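Local atomic coordinates of exoenzyme S (Pseudomonas aeruginosa, PDB entry 6GN8), a protein that is a secreted bacterial toxin that, in its natural form, probably transfers ADP-ribose to host proteins through the domain in this chain and stimulates GTPase activity through another. Residues K107-T112 against L137-A142. The protein carries 2 engineered substitutions. Sequence-based numbering, arbitrary orientation.
Sequences KTFRGT and LNPGVA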
ATOM      1  N   LYS C 107     -10.458 -17.627 -17.173  1.00 45.30           N
ATOM      2  CA  LYS C 107     -11.715 -17.385 -16.502  1.00 43.23           C
ATOM      3  C   LYS C 107     -12.727 -18.443 -16.944  1.00 47.50           C
ATOM      4  O   LYS C 107     -13.033 -18.555 -18.147  1.00 48.22           O
ATOM      5  CB  LYS C 107     -12.218 -15.973 -16.791  1.00 44.53           C
ATOM      6  CG  LYS C 107     -13.616 -15.653 -16.212  1.00 46.03           C
ATOM      7  CD  LYS C 107     -14.046 -14.197 -16.519  1.00 49.37           C
ATOM      8  CE  LYS C 107     -14.152 -13.920 -18.001  1.00 38.75           C
ATOM      9  NZ  LYS C 107     -14.506 -12.508 -18.291  1.00 44.19           N
ATOM     10  N   THR C 108     -13.268 -19.196 -15.966  1.00 42.38           N
ATOM     11  CA  THR C 108     -14.273 -20.241 -16.237  1.00 42.01           C
ATOM     12  C   THR C 108     -15.431 -20.100 -15.266  1.00 44.69           C
ATOM     13  O   THR C 108     -15.340 -19.367 -14.281  1.00 43.39           O
ATOM     14  CB  THR C 108     -13.667 -21.647 -16.207  1.00 47.53           C
ATOM     15  OG1 THR C 108     -13.121 -21.907 -14.912  1.00 45.27           O
ATOM     16  CG2 THR C 108     -12.624 -21.888 -17.314  1.00 43.49           C
ATOM     17  N   PHE C 109     -16.533 -20.776 -15.565  1.00 42.30           N
ATOM     18  CA  PHE C 109     -17.780 -20.632 -14.824  1.00 41.56           C
ATOM     19  C   PHE C 109     -18.291 -21.957 -14.366  1.00 47.16           C
ATOM     20  O   PHE C 109     -17.989 -22.999 -14.960  1.00 46.39           O
ATOM     21  CB  PHE C 109     -18.822 -19.910 -15.702  1.00 43.59           C
ATOM     22  CG  PHE C 109     -18.205 -18.752 -16.474  1.00 45.76           C
ATOM     23  CD1 PHE C 109     -17.908 -17.551 -15.837  1.00 47.13           C
ATOM     24  CD2 PHE C 109     -17.793 -18.917 -17.799  1.00 47.21           C
ATOM     25  CE1 PHE C 109     -17.268 -16.524 -16.523  1.00 47.34           C
ATOM     26  CE2 PHE C 109     -17.154 -17.883 -18.479  1.00 49.16           C
ATOM     27  CZ  PHE C 109     -16.917 -16.691 -17.845  1.00 47.00           C
ATOM     28  N   ARG C 110     -19.056 -21.927 -13.279  1.00 45.88           N
ATOM     29  CA  ARG C 110     -19.584 -23.154 -12.701  1.00 46.81           C
ATOM     30  C   ARG C 110     -20.893 -22.884 -11.947  1.00 54.04           C
ATOM     31  O   ARG C 110     -20.956 -21.987 -11.126  1.00 54.72           O
ATOM     32  CB  ARG C 110     -18.516 -23.753 -11.776  1.00 46.67           C
ATOM     33  CG  ARG C 110     -18.945 -24.967 -11.008  1.00 50.87           C
ATOM     34  CD  ARG C 110     -17.878 -25.343 -10.022  1.00 54.50           C
ATOM     35  NE  ARG C 110     -18.434 -26.261  -9.035  1.00 57.99           N
ATOM     36  CZ  ARG C 110     -18.477 -27.576  -9.176  1.00 65.30           C
ATOM     37  NH1 ARG C 110     -17.969 -28.153 -10.257  1.00 48.45           N
ATOM     38  NH2 ARG C 110     -19.026 -28.328  -8.236  1.00 65.63           N
ATOM     39  N   GLY C 111     -21.914 -23.664 -12.248  1.00 53.63           N
ATOM     40  CA  GLY C 111     -23.208 -23.595 -11.586  1.00 54.69           C
ATOM     41  C   GLY C 111     -23.571 -24.931 -10.956  1.00 62.98           C
ATOM     42  O   GLY C 111     -23.243 -25.986 -11.510  1.00 65.69           O
ATOM     43  N   THR C 112     -24.183 -24.901  -9.763  1.00 58.76           N
ATOM     44  CA  THR C 112     -24.666 -26.080  -9.030  1.00 59.05           C
ATOM     45  C   THR C 112     -26.051 -25.741  -8.475  1.00 64.87           C
ATOM     46  O   THR C 112     -26.294 -24.581  -8.110  1.00 63.11           O
ATOM     47  CB  THR C 112     -23.688 -26.555  -7.937  1.00 65.59           C
ATOM     48  OG1 THR C 112     -23.501 -25.542  -6.961  1.00 58.81           O
ATOM     49  CG2 THR C 112     -22.346 -26.993  -8.481  1.00 68.62           C
ATOM     50  N   LEU C 137     -15.941 -22.860 -20.062  1.00 43.78           N
ATOM     51  CA  LEU C 137     -15.551 -21.591 -20.721  1.00 45.13           C
ATOM     52  C   LEU C 137     -16.779 -20.875 -21.255  1.00 54.78           C
ATOM     53  O   LEU C 137     -16.719 -19.691 -21.554  1.00 55.25           O
ATOM     54  CB  LEU C 137     -14.571 -21.822 -21.886  1.00 45.73           C
ATOM     55  CG  LEU C 137     -13.086 -21.853 -21.589  1.00 49.85           C
ATOM     56  CD1 LEU C 137     -12.331 -22.363 -22.772  1.00 50.97           C
ATOM     57  CD2 LEU C 137     -12.549 -20.472 -21.210  1.00 48.53           C
ATOM     58  N   ASN C 138     -17.880 -21.614 -21.393  1.00 56.06           N
ATOM     59  CA  ASN C 138     -19.181 -21.158 -21.874  1.00 58.30           C
ATOM     60  C   ASN C 138     -20.005 -20.564 -20.686  1.00 66.85           C
ATOM     61  O   ASN C 138     -20.383 -21.346 -19.812  1.00 67.29           O
ATOM     62  CB  ASN C 138     -19.886 -22.368 -22.516  1.00 54.02           C
ATOM     63  CG  ASN C 138     -21.043 -22.064 -23.405  1.00 84.27           C
ATOM     64  OD1 ASN C 138     -21.821 -21.132 -23.172  1.00 88.20           O
ATOM     65  ND2 ASN C 138     -21.195 -22.873 -24.444  1.00 73.67           N
ATOM     66  N   PRO C 139     -20.280 -19.227 -20.588  1.00 67.49           N
ATOM     67  CA  PRO C 139     -21.048 -18.714 -19.419  1.00 68.99           C
ATOM     68  C   PRO C 139     -22.505 -19.216 -19.357  1.00 82.12           C
ATOM     69  O   PRO C 139     -23.059 -19.366 -18.264  1.00 80.66           O
ATOM     70  CB  PRO C 139     -21.006 -17.181 -19.585  1.00 69.52           C
ATOM     71  CG  PRO C 139     -19.939 -16.910 -20.607  1.00 73.78           C
ATOM     72  CD  PRO C 139     -19.913 -18.125 -21.502  1.00 69.82           C
ATOM     73  N   GLY C 140     -23.086 -19.490 -20.533  1.00 86.19           N
ATOM     74  CA  GLY C 140     -24.462 -19.940 -20.720  1.00 88.91           C
ATOM     75  C   GLY C 140     -24.823 -21.260 -20.076  1.00 98.97           C
ATOM     76  O   GLY C 140     -25.792 -21.322 -19.308  1.00 98.75           O
ATOM     77  N   VAL C 141     -24.040 -22.329 -20.367  1.00100.03           N
ATOM     78  CA  VAL C 141     -24.270 -23.683 -19.820  1.00101.49           C
ATOM     79  C   VAL C 141     -23.996 -23.723 -18.263  1.00109.00           C
ATOM     80  O   VAL C 141     -24.041 -24.805 -17.658  1.00108.16           O
ATOM     81  CB  VAL C 141     -23.515 -24.818 -20.594  1.00105.35           C
ATOM     82  CG1 VAL C 141     -24.060 -24.987 -22.009  1.00105.87           C
ATOM     83  CG2 VAL C 141     -22.016 -24.589 -20.623  1.00104.99           C
ATOM     84  N   ALA C 142     -23.780 -22.520 -17.636  1.00107.79           N
ATOM     85  CA  ALA C 142     -23.598 -22.292 -16.196  1.00107.57           C
ATOM     86  C   ALA C 142     -24.823 -21.525 -15.587  1.00113.37           C
ATOM     87  O   ALA C 142     -25.786 -22.186 -15.188  1.00112.81           O
ATOM     88  CB  ALA C 142     -22.294 -21.545 -15.926  1.00107.97           C
TER
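The loop 137-142 runs along the outer edge of strand 106-112, close at its two ends, where CA of Thr-108 lies 4.9 Å from CA of Leu-137 and CA of Gly-111 4.8 Å from CA of Ala-142, and bowing out between them around the side chain of Phe-109. That ring is the centre of the contact. With chi1 at -42°, its CG sits beside the backbone N and anti to the carbonyl carbon, and the ring slides in next to Pro-139. CB of Pro-139 lies over one face, offset toward the rim, in a CH-pi contact 4.3 Å from the Phe-109 centroid and 21° off the ring normal. Pro-139 CG comes down closest on the CE2 corner, at 3.6 Å. The same CE2 meets the carbonyl oxygen of Leu-137 at 3.6 Å, this time in the ring plane, where its C-H, probably slightly positive, points roughly at the oxygen. At the root of the side chain, CB of Phe-109 touches CB of Ala-142 at 3.8 Å, although Ala-142 is poorly ordered. A type I beta turn, closed by Ala-142 N donating to Pro-139 O, links these two loop contacts. CD2 of Leu-137 lies 3.6 Å from Lys-107 O and rests more loosely against CG2 of Thr-108.

Polar ties flank the packing: Phe-109 pairs through its backbone with Ser-136, and Arg-110, turned away from the loop, donates through NH1 to Ser-134 O. Arg-110 and Ser-Thr-Ser 134-136 probably correspond to the family's arginine and STS motifs, which would put the contact beside the NAD site. Lys-107 NZ hydrogen-bonds to the backbone of another protein's chain, which also lays an acidic side chain against Phe-109. With directional bonds left to neighbours such as Ser-136, the fit between the segments depends on shape and on the angle of the Phe-109 ring.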